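Local coordinates for peptide chain release factor subunit 1 (Methanosarcina mazei, PDB 3IR9), which probably directs the termination of translation at stop codons UAA, UAG and UGA, the piece crystallised here being its C-terminal domain, at residues 44-49 with 157-162; 62-67 with 133-138. All coordinates share one frame; numbering follows the deposited sequence.

Interaction 1. Residues 44-49 with 157-162; sequences SGKVAY and AAILRY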
loop_
_atom_site.group_PDB
_atom_site.type_symbol
_atom_site.label_atom_id
_atom_site.label_comp_id
_atom_site.label_asym_id
_atom_site.label_seq_id
_atom_site.Cartn_x
_atom_site.Cartn_y
_atom_site.Cartn_z
ATOM N N SER A 44 27.442 -19.380 18.093
ATOM C CA SER A 44 27.818 -20.125 16.895
ATOM C C SER A 44 28.779 -19.371 15.966
ATOM O O SER A 44 29.724 -19.956 15.438
ATOM C CB SER A 44 26.582 -20.655 16.140
ATOM O OG SER A 44 25.465 -19.783 16.224
ATOM N N GLY A 45 28.558 -18.072 15.794
ATOM C CA GLY A 45 29.278 -17.322 14.786
ATOM C C GLY A 45 28.710 -17.696 13.432
ATOM O O GLY A 45 29.405 -17.669 12.416
ATOM N N LYS A 46 27.430 -18.055 13.430
ATOM C CA LYS A 46 26.740 -18.470 12.218
ATOM C C LYS A 46 25.719 -17.425 11.802
ATOM O O LYS A 46 24.730 -17.734 11.142
ATOM C CB LYS A 46 26.044 -19.810 12.438
ATOM C CG LYS A 46 27.006 -20.972 12.586
ATOM C CD LYS A 46 26.274 -22.290 12.793
ATOM C CE LYS A 46 25.433 -22.684 11.583
ATOM N NZ LYS A 46 24.067 -22.083 11.591
ATOM N N VAL A 47 25.961 -16.184 12.204
ATOM C CA VAL A 47 25.088 -15.087 11.828
ATOM C C VAL A 47 25.930 -13.943 11.316
ATOM O O VAL A 47 27.156 -13.999 11.339
ATOM C CB VAL A 47 24.252 -14.576 13.011
ATOM C CG1 VAL A 47 23.580 -15.737 13.728
ATOM C CG2 VAL A 47 25.122 -13.769 13.966
ATOM N N ALA A 48 25.258 -12.900 10.857
ATOM C CA ALA A 48 25.929 -11.716 10.350
ATOM C C ALA A 48 24.867 -10.698 10.003
ATOM O O ALA A 48 23.788 -11.046 9.526
ATOM C CB ALA A 48 26.761 -12.050 9.136
ATOM N N TYR A 49 25.169 -9.435 10.255
ATOM C CA TYR A 49 24.201 -8.376 10.027
ATOM C C TYR A 49 24.913 -7.081 9.652
ATOM O O TYR A 49 26.111 -6.922 9.900
ATOM C CB TYR A 49 23.313 -8.187 11.262
ATOM C CG TYR A 49 24.073 -8.215 12.573
ATOM C CD1 TYR A 49 24.587 -7.049 13.123
ATOM C CD2 TYR A 49 24.276 -9.409 13.258
ATOM C CE1 TYR A 49 25.284 -7.067 14.318
ATOM C CE2 TYR A 49 24.972 -9.439 14.455
ATOM C CZ TYR A 49 25.473 -8.264 14.978
ATOM O OH TYR A 49 26.165 -8.280 16.166
ATOM N N ALA A 157 20.376 -8.764 7.684
ATOM C CA ALA A 157 20.956 -9.786 8.538
ATOM C C ALA A 157 21.208 -11.041 7.724
ATOM O O ALA A 157 20.958 -11.069 6.521
ATOM C CB ALA A 157 20.041 -10.081 9.705
ATOM N N ALA A 158 21.703 -12.083 8.378
ATOM C CA ALA A 158 21.928 -13.350 7.702
ATOM C C ALA A 158 22.289 -14.468 8.671
ATOM O O ALA A 158 23.040 -14.266 9.626
ATOM C CB ALA A 158 23.005 -13.207 6.622
ATOM N N ILE A 159 21.720 -15.641 8.424
ATOM C CA ILE A 159 22.176 -16.863 9.060
ATOM C C ILE A 159 23.161 -17.512 8.099
ATOM O O ILE A 159 22.898 -17.615 6.898
ATOM C CB ILE A 159 21.008 -17.816 9.339
ATOM C CG1 ILE A 159 19.985 -17.142 10.256
ATOM C CG2 ILE A 159 21.517 -19.113 9.940
ATOM C CD1 ILE A 159 18.639 -17.838 10.276
ATOM N N LEU A 160 24.304 -17.934 8.621
ATOM C CA LEU A 160 25.360 -18.466 7.777
ATOM C C LEU A 160 25.333 -19.991 7.738
ATOM O O LEU A 160 24.751 -20.638 8.610
ATOM C CB LEU A 160 26.725 -17.964 8.262
ATOM C CG LEU A 160 26.775 -16.488 8.659
ATOM C CD1 LEU A 160 28.186 -16.071 9.058
ATOM C CD2 LEU A 160 26.248 -15.622 7.526
ATOM N N ARG A 161 25.956 -20.557 6.709
ATOM C CA ARG A 161 26.084 -22.003 6.580
ATOM C C ARG A 161 27.162 -22.518 7.526
ATOM O O ARG A 161 27.047 -23.609 8.089
ATOM C CB ARG A 161 26.417 -22.380 5.136
ATOM C CG ARG A 161 25.254 -22.230 4.167
ATOM C CD ARG A 161 25.727 -22.162 2.723
ATOM N NE ARG A 161 24.609 -22.178 1.782
ATOM C CZ ARG A 161 24.655 -21.677 0.553
ATOM N NH1 ARG A 161 25.765 -21.109 0.104
ATOM N NH2 ARG A 161 23.584 -21.745 -0.229
ATOM N N TYR A 162 28.204 -21.710 7.697
ATOM C CA TYR A 162 29.305 -22.017 8.612
ATOM C C TYR A 162 29.859 -20.757 9.306
ATOM O O TYR A 162 29.482 -19.628 8.973
ATOM C CB TYR A 162 30.419 -22.819 7.900
ATOM C CG TYR A 162 30.911 -22.254 6.566
ATOM C CD1 TYR A 162 32.175 -21.673 6.453
ATOM C CD2 TYR A 162 30.126 -22.325 5.418
ATOM C CE1 TYR A 162 32.632 -21.165 5.242
ATOM C CE2 TYR A 162 30.578 -21.819 4.203
ATOM C CZ TYR A 162 31.832 -21.240 4.121
ATOM O OH TYR A 162 32.284 -20.733 2.917
#
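Val47, Ala48 and Tyr49 pair with Ile159, Ala158 and Ala157 in a short antiparallel ladder, by which strand 47-49 closes one edge of the mixed sheet of this C-terminal domain. The strand axes approach to 4.4 Å with their directions 162° apart. Just before the ladder, the backbone bond from Leu160 N to Lys46 O is short (2.6 Å) and almost straight, although the donor stands well above the carbonyl plane. Two residues further on, Ala48 N gives Ala158 O only a weak bond. The side chain of Leu160 does the covering. Its CG, anti to its own carbonyl carbon (chi1 -42°), lies 3.4 Å from Lys46 C. Beyond it, CD1 presses to 3.2 Å from Val47 O, and CD2 meets Ala48 CB at 4.0 Å. An alanine here would probably leave the Val47 carbonyl and the Ala48 methyl without this cover and open a gap beside Val63, which also packs on Leu160. The Lys46 chain bends back at chi3 and chi4 to bring NZ 3.4 Å from Leu160 O, a weak bond, and a long, weak ion pair links NZ to Glu39. Tyr49 touches Ala157 through CB, while its ring meets Phe153. Cohesion here probably owes more to backbone polarity and one leucine than to the lysine ammonium, whose two polar contacts are both weak.

Interaction 2. Residues 62-67 with 133-138; sequences SVDVLL and NAKVVF
Val63 and Ala134 meet just ahead of the parallel pairing of strand 63-69 with strand 135-139 in the mixed sheet, and this end of the contact is the tight one. The methyl of Ala134 presses on the opposing segment, CB lying 3.0 Å from Val63 O and 3.7 Å from Val63 CG1. CG1 is anti to the Val63 backbone N (chi1 161°), the position from which it reaches that methyl. From here three backbone bonds carry the pairing onward, alternating between the two segments as in a parallel ladder. Lys135 N donates to Asp64 O over 2.9 Å, tilted from the carbonyl plane, whereas Leu66 N points nearly along the C=O axis of Lys135 O. Val137 N closes the series at 3.0 Å from Leu66 O. Side-chain contact between the strands is thinner: Val65 CG1 and Val137 CG2 stand 4.4 Å apart on one face, and Leu66 CD2 and Val136 CG1 barely touch on the other.

The loose side is polar. The side chains of Asp64 and Lys135 run side by side in the same direction, and Asp64 OD1 is 4.0 Å from Lys135 NZ, a long salt bridge. Lys135 is exposed, so the attraction is likely to be weakened by solvent and to do little to fix the ammonium group.

Beyond the pair, Asp64 and Val65 both lie opposite Ile159, forming a classic beta bulge against strand 156-160. Leu66, Ala134 and Val136 rest on helix 121-131 through Ala129, and Val63 and Leu66 also touch helix 51-58. On the face bearing Val65 and Val137 comes Tyr4 of the second subunit, so that the parallel pair lies between helices of its own chain and a neighbouring copy.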
loop_
_atom_site.group_PDB
_atom_site.type_symbol
_atom_site.label_atom_id
_atom_site.label_comp_id
_atom_site.label_asym_id
_atom_site.label_seq_id
_atom_site.Cartn_x
_atom_site.Cartn_y
_atom_site.Cartn_z
ATOM N N SER A 62 28.790 -17.931 1.545
ATOM C CA SER A 62 28.633 -18.479 2.895
ATOM C C SER A 62 27.245 -18.256 3.502
ATOM O O SER A 62 26.954 -18.746 4.597
ATOM C CB SER A 62 29.701 -17.912 3.839
ATOM O OG SER A 62 29.493 -16.533 4.098
ATOM N N VAL A 63 26.391 -17.525 2.795
ATOM C CA VAL A 63 25.082 -17.168 3.337
ATOM C C VAL A 63 24.005 -18.202 3.014
ATOM O O VAL A 63 23.661 -18.428 1.853
ATOM C CB VAL A 63 24.644 -15.750 2.895
ATOM C CG1 VAL A 63 23.137 -15.568 3.050
ATOM C CG2 VAL A 63 25.410 -14.701 3.693
ATOM N N ASP A 64 23.489 -18.834 4.061
ATOM C CA ASP A 64 22.395 -19.780 3.922
ATOM C C ASP A 64 21.073 -19.042 3.767
ATOM O O ASP A 64 20.305 -19.330 2.845
ATOM C CB ASP A 64 22.329 -20.717 5.130
ATOM C CG ASP A 64 21.313 -21.824 4.948
ATOM O OD1 ASP A 64 21.022 -22.173 3.780
ATOM O OD2 ASP A 64 20.808 -22.341 5.968
ATOM N N VAL A 65 20.821 -18.094 4.672
ATOM C CA VAL A 65 19.604 -17.278 4.656
ATOM C C VAL A 65 19.921 -15.780 4.734
ATOM O O VAL A 65 20.659 -15.341 5.616
ATOM C CB VAL A 65 18.669 -17.622 5.835
ATOM C CG1 VAL A 65 17.416 -16.770 5.775
ATOM C CG2 VAL A 65 18.310 -19.099 5.834
ATOM N N LEU A 66 19.354 -15.001 3.813
ATOM C CA LEU A 66 19.575 -13.554 3.775
ATOM C C LEU A 66 18.343 -12.775 4.232
ATOM O O LEU A 66 17.237 -13.017 3.752
ATOM C CB LEU A 66 19.971 -13.116 2.365
ATOM C CG LEU A 66 20.113 -11.617 2.096
ATOM C CD1 LEU A 66 21.232 -10.990 2.936
ATOM C CD2 LEU A 66 20.340 -11.382 0.607
ATOM N N LEU A 67 18.537 -11.836 5.154
ATOM C CA LEU A 67 17.427 -11.037 5.674
ATOM C C LEU A 67 17.557 -9.542 5.351
ATOM O O LEU A 67 18.556 -8.905 5.683
ATOM C CB LEU A 67 17.261 -11.253 7.183
ATOM C CG LEU A 67 16.993 -12.696 7.629
ATOM C CD1 LEU A 67 18.281 -13.382 8.062
ATOM C CD2 LEU A 67 15.982 -12.738 8.759
ATOM N N ASN A 133 23.051 -19.533 -4.094
ATOM C CA ASN A 133 21.906 -20.343 -3.680
ATOM C C ASN A 133 21.363 -19.987 -2.304
ATOM O O ASN A 133 20.555 -20.727 -1.736
ATOM C CB ASN A 133 22.242 -21.832 -3.726
ATOM C CG ASN A 133 21.536 -22.546 -4.845
ATOM O OD1 ASN A 133 21.130 -23.699 -4.697
ATOM N ND2 ASN A 133 21.371 -21.864 -5.973
ATOM N N ALA A 134 21.817 -18.860 -1.768
ATOM C CA ALA A 134 21.276 -18.352 -0.520
ATOM C C ALA A 134 19.769 -18.169 -0.675
ATOM O O ALA A 134 19.281 -17.834 -1.762
ATOM C CB ALA A 134 21.948 -17.031 -0.137
ATOM N N LYS A 135 19.037 -18.410 0.409
ATOM C CA LYS A 135 17.599 -18.154 0.447
ATOM C C LYS A 135 17.324 -16.677 0.765
ATOM O O LYS A 135 17.904 -16.112 1.696
ATOM C CB LYS A 135 16.909 -19.081 1.462
ATOM C CG LYS A 135 16.815 -20.549 1.021
ATOM C CD LYS A 135 16.119 -21.428 2.067
ATOM C CE LYS A 135 17.112 -22.261 2.867
ATOM N NZ LYS A 135 17.665 -23.397 2.071
ATOM N N VAL A 136 16.442 -16.054 -0.014
ATOM C CA VAL A 136 16.154 -14.626 0.137
ATOM C C VAL A 136 14.806 -14.362 0.825
ATOM O O VAL A 136 13.748 -14.679 0.277
ATOM C CB VAL A 136 16.182 -13.899 -1.227
ATOM C CG1 VAL A 136 16.302 -12.397 -1.021
ATOM C CG2 VAL A 136 17.333 -14.414 -2.082
ATOM N N VAL A 137 14.866 -13.780 2.023
ATOM C CA VAL A 137 13.679 -13.448 2.816
ATOM C C VAL A 137 13.553 -11.942 3.063
ATOM O O VAL A 137 14.537 -11.274 3.382
ATOM C CB VAL A 137 13.710 -14.140 4.194
ATOM C CG1 VAL A 137 12.652 -13.536 5.110
ATOM C CG2 VAL A 137 13.514 -15.640 4.046
ATOM N N PHE A 138 12.337 -11.414 2.926
ATOM C CA PHE A 138 12.083 -9.999 3.187
ATOM C C PHE A 138 11.322 -9.815 4.492
ATOM O O PHE A 138 10.619 -10.721 4.936
ATOM C CB PHE A 138 11.323 -9.366 2.026
ATOM C CG PHE A 138 12.078 -9.391 0.726
ATOM C CD1 PHE A 138 12.979 -8.384 0.411
ATOM C CD2 PHE A 138 11.891 -10.424 -0.178
ATOM C CE1 PHE A 138 13.679 -8.406 -0.792
ATOM C CE2 PHE A 138 12.586 -10.455 -1.380
ATOM C CZ PHE A 138 13.481 -9.444 -1.686
#

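Overall arrangement
Both contacts belong to one four-stranded mixed sheet, ordered 47-49, 156-160, 63-69, 135-139, and their centres lie about 10 Å apart. Interaction 1 joins the two strands at one edge and interaction 2 the two at the other; strands 156-160 and 63-69 unite them, with a probable hydrogen bond from Ala157 N to Leu67 O. Along the chain interaction 2 is nested within the loop closed by interaction 1. Between residues 67 and 133 run the three-stranded antiparallel sheet, the zinc site of Cys81, Cys84, Cys106 and Cys109, and helix 121-131. Pairings distant in sequence thus build one sheet, while a zinc-bearing excursion leaves after inner strand 63-69 and returns through that helix to edge strand 135-139.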